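Local coordinates for probable transcriptional regulator, LysR family protein (Rhodococcus sp., PDB 2QL3), which probably regulates transcription by binding DNA, and is represented by its C-terminal LysR-type substrate-binding domain, the part that in this family senses effectors, at the interface of chains A and B. Coordinates in Å, arbitrary orientation; residue numbers count along the deposited sequence, not the author numbering. Chains: chain A/B, Probable transcriptional regulator, LysR family protein.

The interface of chains A and B. Residues chain A 17-18, 138, 142, 158-159; chain B 137, 139-140, 143, 164-165.
B:Tyr164 reaches across to chain A with its ring held between A:Pro158 on one face and B:Glu139 of its own chain on the other. The two copies are LysR-type substrate-binding domains, related by a two-fold axis, so this patch recurs with the chains exchanged; such domains commonly pair in full-length regulators, though the crystal alone does not prove this dimer biological. A:Pro158 CG stands over the middle of the tyrosine ring, 3.6 Å from its centroid, a CH-pi contact, and the proline and tyrosine side chains run alongside each other in the same direction. On the opposite face B:Glu139 CG, anti to the backbone N (chi1 -172°), backs the ring centre. The bend at chi2 (58°) turns the carboxylate towards B:Tyr164 N, which donates a hydrogen bond to B:Glu139 OE1 (2.9 Å) on its anti side, somewhat out of plane. B:Glu139 therefore probably helps to position both ring and backbone of the tyrosine, besides meeting A:Pro17 itself. Around the rim, A:Thr18 CG2 lies 3.7 Å from B:Tyr164 CD1, while the A:Phe138 ring, at an oblique angle, brings CD2 to 3.5 Å from the phenol oxygen OH. A:Pro158 CG also lies over a face of the A:Arg142 guanidinium, towards its rim.

A:Pro17 packs against the first turns of helix 138-147 of chain B and B:Asn137 just before it: its CB touches B:Glu139 CG at 3.5 Å, and its CA meets B:Ala143 CB at 3.7 Å. Its CG and CD edge faces B:Asn137 and B:Thr140, whose side chains cross the proline at about right angles; a hydrogen bond from the amide ND2 of B:Asn137 to the hydroxyl OG1 of B:Thr140 links the two.

Consecutive carbonyls of chain B are gripped by A:Arg159. Its backbone N donates to B:Tyr164 O (2.8 Å), nearly straight at the hydrogen (173°). The side chain, bent at chi3, turns its NH1 to B:Glu165 O (2.7 Å), which approaches along the rim of the guanidinium, close to its plane.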
# COMPACT_ATOMS: atom_id res chain seq x y z
N PRO A 17 -4.91 1.45 -6.28
CA PRO A 17 -5.89 2.41 -5.63
C PRO A 17 -6.14 3.75 -6.34
O PRO A 17 -7.04 4.49 -5.99
CB PRO A 17 -5.28 2.68 -4.26
CG PRO A 17 -3.83 2.25 -4.36
CD PRO A 17 -3.57 1.55 -5.67
N THR A 18 -5.34 4.06 -7.36
CA THR A 18 -5.36 5.40 -7.93
C THR A 18 -6.12 5.38 -9.25
O THR A 18 -7.00 6.23 -9.47
CB THR A 18 -3.95 5.95 -8.14
OG1 THR A 18 -3.19 4.99 -8.88
CG2 THR A 18 -3.24 6.10 -6.82
N PHE A 138 3.45 2.27 -1.24
CA PHE A 138 3.28 3.69 -1.59
C PHE A 138 2.91 4.52 -0.38
O PHE A 138 3.44 5.60 -0.19
CB PHE A 138 2.22 3.80 -2.68
CG PHE A 138 2.17 5.09 -3.40
CD1 PHE A 138 2.81 5.24 -4.62
CD2 PHE A 138 1.33 6.10 -2.96
CE1 PHE A 138 2.70 6.45 -5.37
CE2 PHE A 138 1.23 7.29 -3.69
CZ PHE A 138 1.93 7.47 -4.88
N ARG A 142 4.64 7.82 1.69
CA ARG A 142 3.93 9.09 2.02
C ARG A 142 3.85 9.28 3.50
O ARG A 142 4.12 10.40 3.99
CB ARG A 142 2.49 9.10 1.47
CG ARG A 142 2.39 9.10 -0.01
CD ARG A 142 0.91 9.06 -0.48
NE ARG A 142 0.27 10.37 -0.31
CZ ARG A 142 -0.74 10.64 0.49
NH1 ARG A 142 -1.26 11.87 0.51
NH2 ARG A 142 -1.26 9.71 1.27
N PRO A 158 -2.24 11.00 -4.53
CA PRO A 158 -3.56 10.83 -3.91
C PRO A 158 -4.32 12.14 -3.84
O PRO A 158 -3.73 13.20 -3.59
CB PRO A 158 -3.24 10.30 -2.51
CG PRO A 158 -1.96 9.52 -2.74
CD PRO A 158 -1.17 10.34 -3.74
N ARG A 159 -5.63 12.07 -4.01
CA ARG A 159 -6.44 13.29 -4.09
C ARG A 159 -6.42 14.21 -2.88
O ARG A 159 -6.57 15.44 -3.03
CB ARG A 159 -7.88 12.99 -4.52
CG ARG A 159 -8.28 13.88 -5.74
CD ARG A 159 -9.35 13.30 -6.68
NE ARG A 159 -8.87 13.01 -8.03
CZ ARG A 159 -9.23 11.92 -8.73
NH1 ARG A 159 -10.04 11.01 -8.19
NH2 ARG A 159 -8.77 11.72 -9.96
N ASN B 137 -2.84 -5.12 -1.06
CA ASN B 137 -2.60 -3.68 -0.86
C ASN B 137 -3.75 -3.04 -0.05
O ASN B 137 -4.87 -2.94 -0.53
CB ASN B 137 -2.45 -3.02 -2.26
CG ASN B 137 -1.82 -1.63 -2.22
OD1 ASN B 137 -1.01 -1.34 -1.33
ND2 ASN B 137 -2.08 -0.82 -3.24
N GLU B 139 -4.52 0.04 0.69
CA GLU B 139 -5.21 1.14 0.05
C GLU B 139 -6.04 0.66 -1.13
O GLU B 139 -7.05 1.26 -1.46
CB GLU B 139 -4.27 2.29 -0.40
CG GLU B 139 -5.09 3.55 -0.89
CD GLU B 139 -6.10 4.19 0.18
OE1 GLU B 139 -6.94 4.99 -0.25
OE2 GLU B 139 -6.08 3.85 1.40
N THR B 140 -5.61 -0.41 -1.79
CA THR B 140 -6.40 -0.87 -2.91
C THR B 140 -7.73 -1.35 -2.37
O THR B 140 -8.75 -0.99 -2.93
CB THR B 140 -5.72 -1.97 -3.72
OG1 THR B 140 -4.42 -1.51 -4.10
CG2 THR B 140 -6.55 -2.39 -4.94
N ALA B 143 -9.83 1.82 -1.51
CA ALA B 143 -10.25 2.53 -2.74
C ALA B 143 -11.36 1.79 -3.46
O ALA B 143 -12.32 2.40 -3.93
CB ALA B 143 -9.06 2.72 -3.69
N TYR B 164 -7.42 7.37 -1.82
CA TYR B 164 -6.56 8.00 -2.80
C TYR B 164 -7.35 8.67 -3.90
O TYR B 164 -6.90 9.66 -4.43
CB TYR B 164 -5.65 6.92 -3.39
CG TYR B 164 -4.42 6.58 -2.56
CD1 TYR B 164 -3.39 5.83 -3.13
CD2 TYR B 164 -4.29 7.02 -1.23
CE1 TYR B 164 -2.27 5.50 -2.45
CE2 TYR B 164 -3.14 6.65 -0.49
CZ TYR B 164 -2.14 5.89 -1.15
OH TYR B 164 -1.03 5.53 -0.50
N GLU B 165 -8.54 8.15 -4.22
CA GLU B 165 -9.41 8.71 -5.27
C GLU B 165 -10.20 9.92 -4.78
O GLU B 165 -10.81 10.61 -5.60
CB GLU B 165 -10.41 7.65 -5.78
CG GLU B 165 -9.82 6.57 -6.62
CD GLU B 165 -10.89 5.76 -7.35
OE1 GLU B 165 -11.84 5.29 -6.66
OE2 GLU B 165 -10.80 5.61 -8.59